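Local coordinates for endonuclease V (Homo sapiens, PDB 6OZE), which probably cleaves RNA near inosine, the product of adenosine deamination, by metal-ion-dependent hydrolysis, and belongs to the RNase H-like nucleases, at residues H161-F175 / M187-Y200. The protein carries 4 engineered substitutions. Residues are numbered along the deposited sequence; the frame is centred on the assembly and turned at random.
Sequences HKEKIRLLQTRGDSF and MALRSHDRSTRPLY. With NA (sodium ion), chain F.
Arg190, next to Leu189 of strand 184-189, lays its guanidinium against the backbone of Leu168 and Gln169, in the loop between helix 159-167 and strand 174-178, an edge strand of the RNase H-like sheet. Its chain, CG anti to the backbone N (chi1 180°), runs extended past Leu168 in the opposite direction. Gln169 O sits 3.2 Å from Arg190 CZ, over one face of the guanidinium; Ser195 C lies against the opposite face, toward its rim. NE donates to His192 O in the guanidinium plane, NH2 to Asp193 O from above that carbonyl's plane, and NH1 to a water of the sodium ion, which Arg166 O, Leu168 O, Gln169 OE1 and two more waters also bind. Arginine suits this place because its flat cation can donate to two carbonyls and a water while a third carbonyl rests on its face.

In the antiparallel hairpin of these two strands, Phe175 and Ala188 are a hydrogen-bonded pair. Phe175 CG lies between its backbone N and carbonyl carbon (chi1 63°), turning the ring over Ala188, whose CB stands 3.6 Å from the Phe175 ring centroid in a CH-pi contact; so short a side chain lets the ring lie close. Lys164 CB covers the opposite face. Ile165 CD1 packs 3.9 Å from Pro198 CD, the side chains crossing at about a right angle.

Gly172, in a type II turn, donates its N-H to Arg190 O; at its positive phi (93°) a CB would jam against Arg171 O, which calls for glycine. Asp193 OD1 accepts from Arg171 N at 2.8 Å, while Arg171 NH2 donates to the backbone O of engineered Ser217. Near the start of helix 159-167, the His161 and Tyr200 rings meet rim to rim through a nearly straight 2.8 Å hydrogen bond between His161 NE2 and Tyr200 OH.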
loop_
_atom_site.group_PDB
_atom_site.type_symbol
_atom_site.label_atom_id
_atom_site.label_comp_id
_atom_site.label_asym_id
_atom_site.label_seq_id
_atom_site.Cartn_x
_atom_site.Cartn_y
_atom_site.Cartn_z
ATOM N N HIS A 161 -20.013 -7.749 7.989
ATOM C CA HIS A 161 -19.206 -6.808 7.237
ATOM C C HIS A 161 -20.071 -5.934 6.339
ATOM O O HIS A 161 -19.873 -4.718 6.269
ATOM C CB HIS A 161 -18.176 -7.580 6.412
ATOM C CG HIS A 161 -17.096 -6.709 5.860
ATOM N ND1 HIS A 161 -16.170 -6.082 6.664
ATOM C CD2 HIS A 161 -16.816 -6.330 4.591
ATOM C CE1 HIS A 161 -15.352 -5.366 5.910
ATOM N NE2 HIS A 161 -15.720 -5.500 4.648
ATOM N N LYS A 162 -21.059 -6.534 5.669
ATOM C CA LYS A 162 -21.917 -5.757 4.774
ATOM C C LYS A 162 -22.794 -4.756 5.529
ATOM O O LYS A 162 -23.026 -3.642 5.044
ATOM C CB LYS A 162 -22.744 -6.694 3.899
ATOM C CG LYS A 162 -21.874 -7.488 2.919
ATOM C CD LYS A 162 -22.675 -8.526 2.151
ATOM C CE LYS A 162 -21.801 -9.229 1.115
ATOM N NZ LYS A 162 -20.665 -9.966 1.737
ATOM N N GLU A 163 -23.305 -5.124 6.707
ATOM C CA GLU A 163 -24.094 -4.160 7.469
ATOM C C GLU A 163 -23.230 -3.016 7.988
ATOM O O GLU A 163 -23.672 -1.862 8.025
ATOM C CB GLU A 163 -24.791 -4.866 8.616
ATOM C CG GLU A 163 -25.786 -5.946 8.190
ATOM C CD GLU A 163 -26.984 -5.427 7.397
ATOM O OE1 GLU A 163 -27.890 -6.239 7.122
ATOM O OE2 GLU A 163 -27.036 -4.229 7.042
ATOM N N LYS A 164 -21.985 -3.307 8.374
ATOM C CA LYS A 164 -21.113 -2.223 8.810
ATOM C C LYS A 164 -20.807 -1.269 7.662
ATOM O O LYS A 164 -20.687 -0.055 7.877
ATOM C CB LYS A 164 -19.859 -2.784 9.483
ATOM C CG LYS A 164 -20.173 -3.400 10.847
ATOM C CD LYS A 164 -19.068 -4.325 11.326
ATOM C CE LYS A 164 -17.839 -3.548 11.752
ATOM N NZ LYS A 164 -16.702 -4.473 12.057
ATOM N N ILE A 165 -20.680 -1.792 6.442
ATOM C CA ILE A 165 -20.499 -0.928 5.280
ATOM C C ILE A 165 -21.744 -0.089 5.044
ATOM O O ILE A 165 -21.656 1.113 4.759
ATOM C CB ILE A 165 -20.131 -1.771 4.050
ATOM C CG1 ILE A 165 -18.739 -2.383 4.226
ATOM C CG2 ILE A 165 -20.218 -0.927 2.791
ATOM C CD1 ILE A 165 -18.374 -3.403 3.162
ATOM N N ARG A 166 -22.926 -0.699 5.188
ATOM C CA ARG A 166 -24.166 0.060 5.040
ATOM C C ARG A 166 -24.170 1.301 5.926
ATOM O O ARG A 166 -24.639 2.366 5.514
ATOM C CB ARG A 166 -25.375 -0.822 5.356
ATOM C CG ARG A 166 -26.696 -0.046 5.388
ATOM C CD ARG A 166 -27.911 -0.923 5.634
ATOM N NE ARG A 166 -27.844 -1.657 6.896
ATOM C CZ ARG A 166 -28.208 -1.164 8.074
ATOM N NH1 ARG A 166 -28.111 -1.917 9.162
ATOM N NH2 ARG A 166 -28.686 0.071 8.164
ATOM N N LEU A 167 -23.623 1.192 7.139
ATOM C CA LEU A 167 -23.684 2.286 8.095
ATOM C C LEU A 167 -22.606 3.340 7.883
ATOM O O LEU A 167 -22.686 4.407 8.506
ATOM C CB LEU A 167 -23.665 1.731 9.519
ATOM C CG LEU A 167 -25.008 1.078 9.855
ATOM C CD1 LEU A 167 -24.849 0.105 10.981
ATOM C CD2 LEU A 167 -26.037 2.144 10.197
ATOM N N LEU A 168 -21.631 3.080 7.016
ATOM C CA LEU A 168 -20.735 4.145 6.578
ATOM C C LEU A 168 -21.541 5.171 5.795
ATOM O O LEU A 168 -22.388 4.814 4.973
ATOM C CB LEU A 168 -19.644 3.579 5.668
ATOM C CG LEU A 168 -18.654 2.571 6.257
ATOM C CD1 LEU A 168 -17.774 1.962 5.168
ATOM C CD2 LEU A 168 -17.795 3.232 7.334
ATOM N N GLN A 169 -21.274 6.455 6.038
ATOM C CA GLN A 169 -22.093 7.514 5.458
ATOM C C GLN A 169 -21.309 8.450 4.552
ATOM O O GLN A 169 -21.793 8.804 3.470
ATOM C CB GLN A 169 -22.781 8.332 6.565
ATOM C CG GLN A 169 -23.795 7.550 7.374
ATOM C CD GLN A 169 -25.056 7.263 6.589
ATOM O OE1 GLN A 169 -25.119 6.303 5.821
ATOM N NE2 GLN A 169 -26.071 8.098 6.777
ATOM N N THR A 170 -20.133 8.900 4.978
ATOM C CA THR A 170 -19.413 9.948 4.265
ATOM C C THR A 170 -17.931 9.631 4.262
ATOM O O THR A 170 -17.458 8.745 4.981
ATOM C CB THR A 170 -19.579 11.326 4.928
ATOM O OG1 THR A 170 -18.973 11.302 6.229
ATOM C CG2 THR A 170 -21.040 11.713 5.052
ATOM N N ARG A 171 -17.197 10.376 3.435
ATOM C CA ARG A 171 -15.743 10.340 3.477
ATOM C C ARG A 171 -15.266 10.436 4.918
ATOM O O ARG A 171 -15.775 11.238 5.713
ATOM C CB ARG A 171 -15.171 11.517 2.678
ATOM C CG ARG A 171 -13.658 11.655 2.756
ATOM C CD ARG A 171 -13.193 12.788 1.867
ATOM N NE ARG A 171 -11.763 13.064 1.979
ATOM C CZ ARG A 171 -11.203 14.191 1.550
ATOM N NH1 ARG A 171 -11.961 15.122 0.981
ATOM N NH2 ARG A 171 -9.894 14.400 1.673
ATOM N N GLY A 172 -14.279 9.614 5.248
ATOM C CA GLY A 172 -13.672 9.635 6.548
ATOM C C GLY A 172 -14.287 8.674 7.536
ATOM O O GLY A 172 -13.651 8.369 8.551
ATOM N N ASP A 173 -15.491 8.173 7.258
ATOM C CA ASP A 173 -16.113 7.197 8.145
ATOM C C ASP A 173 -15.360 5.881 8.027
ATOM O O ASP A 173 -14.951 5.480 6.933
ATOM C CB ASP A 173 -17.574 6.954 7.764
ATOM C CG ASP A 173 -18.479 8.121 8.101
ATOM O OD1 ASP A 173 -18.012 9.115 8.696
ATOM O OD2 ASP A 173 -19.673 8.035 7.764
ATOM N N SER A 174 -15.190 5.199 9.155
ATOM C CA SER A 174 -14.359 4.000 9.164
ATOM C C SER A 174 -14.825 3.059 10.264
ATOM O O SER A 174 -15.470 3.479 11.231
ATOM C CB SER A 174 -12.878 4.349 9.372
ATOM O OG SER A 174 -12.690 4.981 10.630
ATOM N N PHE A 175 -14.515 1.768 10.096
ATOM C CA PHE A 175 -14.782 0.793 11.144
ATOM C C PHE A 175 -13.635 -0.205 11.234
ATOM O O PHE A 175 -12.943 -0.442 10.241
ATOM C CB PHE A 175 -16.135 0.063 10.978
ATOM C CG PHE A 175 -16.277 -0.782 9.725
ATOM C CD1 PHE A 175 -15.781 -2.083 9.676
ATOM C CD2 PHE A 175 -16.991 -0.313 8.633
ATOM C CE1 PHE A 175 -15.981 -2.881 8.565
ATOM C CE2 PHE A 175 -17.177 -1.105 7.503
ATOM C CZ PHE A 175 -16.663 -2.386 7.470
ATOM N N MET A 187 -8.562 -1.159 9.081
ATOM C CA MET A 187 -9.808 -0.413 9.119
ATOM C C MET A 187 -10.419 -0.378 7.729
ATOM O O MET A 187 -9.698 -0.254 6.737
ATOM C CB MET A 187 -9.554 1.032 9.567
ATOM C CG MET A 187 -8.819 1.156 10.886
ATOM S SD MET A 187 -9.944 0.976 12.266
ATOM C CE MET A 187 -11.162 2.125 11.686
ATOM N N ALA A 188 -11.739 -0.470 7.656
ATOM C CA ALA A 188 -12.444 -0.193 6.418
ATOM C C ALA A 188 -12.747 1.296 6.430
ATOM O O ALA A 188 -13.245 1.818 7.435
ATOM C CB ALA A 188 -13.744 -0.999 6.335
ATOM N N LEU A 189 -12.448 1.974 5.334
ATOM C CA LEU A 189 -12.569 3.422 5.276
ATOM C C LEU A 189 -13.407 3.806 4.074
ATOM O O LEU A 189 -13.116 3.398 2.950
ATOM C CB LEU A 189 -11.179 4.052 5.110
ATOM C CG LEU A 189 -11.166 5.529 4.701
ATOM C CD1 LEU A 189 -11.734 6.403 5.811
ATOM C CD2 LEU A 189 -9.744 5.956 4.311
ATOM N N ARG A 190 -14.464 4.578 4.313
ATOM C CA ARG A 190 -15.154 5.216 3.201
ATOM C C ARG A 190 -14.324 6.423 2.780
ATOM O O ARG A 190 -14.129 7.366 3.548
ATOM C CB ARG A 190 -16.576 5.618 3.581
ATOM C CG ARG A 190 -17.292 6.285 2.418
ATOM C CD ARG A 190 -18.797 6.260 2.639
ATOM N NE ARG A 190 -19.539 6.841 1.528
ATOM C CZ ARG A 190 -20.833 6.616 1.308
ATOM N NH1 ARG A 190 -21.513 5.808 2.116
ATOM N NH2 ARG A 190 -21.448 7.184 0.279
ATOM N N SER A 191 -13.786 6.377 1.567
ATOM C CA SER A 191 -12.877 7.420 1.128
ATOM C C SER A 191 -13.543 8.513 0.304
ATOM O O SER A 191 -12.876 9.477 -0.066
ATOM C CB SER A 191 -11.736 6.792 0.336
ATOM O OG SER A 191 -12.273 6.044 -0.737
ATOM N N HIS A 192 -14.839 8.398 0.013
ATOM C CA HIS A 192 -15.487 9.360 -0.867
ATOM C C HIS A 192 -16.974 9.374 -0.556
ATOM O O HIS A 192 -17.557 8.329 -0.273
ATOM C CB HIS A 192 -15.247 8.998 -2.342
ATOM C CG HIS A 192 -15.616 10.082 -3.304
ATOM N ND1 HIS A 192 -16.891 10.229 -3.808
ATOM C CD2 HIS A 192 -14.875 11.067 -3.864
ATOM C CE1 HIS A 192 -16.919 11.259 -4.635
ATOM N NE2 HIS A 192 -15.708 11.785 -4.687
ATOM N N ASP A 193 -17.580 10.565 -0.619
ATOM C CA ASP A 193 -18.993 10.695 -0.277
ATOM C C ASP A 193 -19.889 9.903 -1.221
ATOM O O ASP A 193 -20.984 9.484 -0.825
ATOM C CB ASP A 193 -19.414 12.166 -0.312
ATOM C CG ASP A 193 -19.009 12.934 0.934
ATOM O OD1 ASP A 193 -18.524 12.319 1.904
ATOM O OD2 ASP A 193 -19.187 14.176 0.938
ATOM N N ARG A 194 -19.465 9.711 -2.468
ATOM C CA ARG A 194 -20.333 9.156 -3.498
ATOM C C ARG A 194 -20.028 7.699 -3.832
ATOM O O ARG A 194 -20.512 7.197 -4.850
ATOM C CB ARG A 194 -20.295 10.021 -4.760
ATOM C CG ARG A 194 -21.124 11.297 -4.660
ATOM C CD ARG A 194 -21.053 12.112 -5.940
ATOM N NE ARG A 194 -19.760 12.770 -6.103
ATOM C CZ ARG A 194 -19.476 13.980 -5.630
ATOM N NH1 ARG A 194 -20.395 14.665 -4.964
ATOM N NH2 ARG A 194 -18.273 14.504 -5.822
ATOM N N SER A 195 -19.243 7.010 -3.009
ATOM C CA SER A 195 -18.902 5.610 -3.231
ATOM C C SER A 195 -19.213 4.825 -1.968
ATOM O O SER A 195 -18.834 5.246 -0.877
ATOM C CB SER A 195 -17.412 5.462 -3.541
ATOM O OG SER A 195 -16.638 5.657 -2.368
ATOM N N THR A 196 -19.873 3.684 -2.118
ATOM C CA THR A 196 -20.203 2.868 -0.957
ATOM C C THR A 196 -19.132 1.839 -0.613
ATOM O O THR A 196 -19.088 1.378 0.533
ATOM C CB THR A 196 -21.556 2.176 -1.160
ATOM O OG1 THR A 196 -21.786 1.245 -0.093
ATOM C CG2 THR A 196 -21.588 1.444 -2.485
ATOM N N ARG A 197 -18.264 1.490 -1.560
ATOM C CA ARG A 197 -17.287 0.424 -1.351
ATOM C C ARG A 197 -16.063 0.981 -0.629
ATOM O O ARG A 197 -15.425 1.907 -1.138
ATOM C CB ARG A 197 -16.878 -0.164 -2.693
ATOM C CG ARG A 197 -16.006 -1.406 -2.598
ATOM C CD ARG A 197 -15.683 -1.959 -3.981
ATOM N NE ARG A 197 -14.264 -2.279 -4.137
ATOM C CZ ARG A 197 -13.679 -2.540 -5.303
ATOM N NH1 ARG A 197 -12.384 -2.820 -5.351
ATOM N NH2 ARG A 197 -14.387 -2.519 -6.423
ATOM N N PRO A 198 -15.714 0.469 0.543
ATOM C CA PRO A 198 -14.624 1.065 1.319
ATOM C C PRO A 198 -13.260 0.620 0.809
ATOM O O PRO A 198 -13.121 -0.314 0.009
ATOM C CB PRO A 198 -14.860 0.520 2.732
ATOM C CG PRO A 198 -15.534 -0.792 2.510
ATOM C CD PRO A 198 -16.378 -0.633 1.265
ATOM N N LEU A 199 -12.238 1.327 1.278
ATOM C CA LEU A 199 -10.874 0.848 1.166
ATOM C C LEU A 199 -10.507 0.109 2.442
ATOM O O LEU A 199 -11.076 0.345 3.507
ATOM C CB LEU A 199 -9.917 2.024 1.019
ATOM C CG LEU A 199 -10.257 3.107 0.010
ATOM C CD1 LEU A 199 -9.244 4.239 0.147
ATOM C CD2 LEU A 199 -10.228 2.542 -1.391
ATOM N N TYR A 200 -9.549 -0.799 2.339
ATOM C CA TYR A 200 -9.105 -1.565 3.499
ATOM C C TYR A 200 -7.683 -1.127 3.825
ATOM O O TYR A 200 -6.744 -1.372 3.047
ATOM C CB TYR A 200 -9.232 -3.066 3.247
ATOM C CG TYR A 200 -10.662 -3.431 2.985
ATOM C CD1 TYR A 200 -11.542 -3.656 4.041
ATOM C CD2 TYR A 200 -11.174 -3.469 1.698
ATOM C CE1 TYR A 200 -12.863 -3.957 3.818
ATOM C CE2 TYR A 200 -12.498 -3.771 1.467
ATOM C CZ TYR A 200 -13.345 -4.012 2.533
ATOM O OH TYR A 200 -14.668 -4.312 2.314
HETATM NA NA NA F . -24.451 4.203 4.121
HETATM O O HOH W 1 -20.663 2.781 2.272
HETATM O O HOH W 2 -23.053 2.828 2.948
HETATM O O HOH W 3 -22.443 10.819 1.570
HETATM O O HOH W 4 -24.378 5.765 2.165
HETATM O O HOH W 5 -26.700 3.570 3.300
#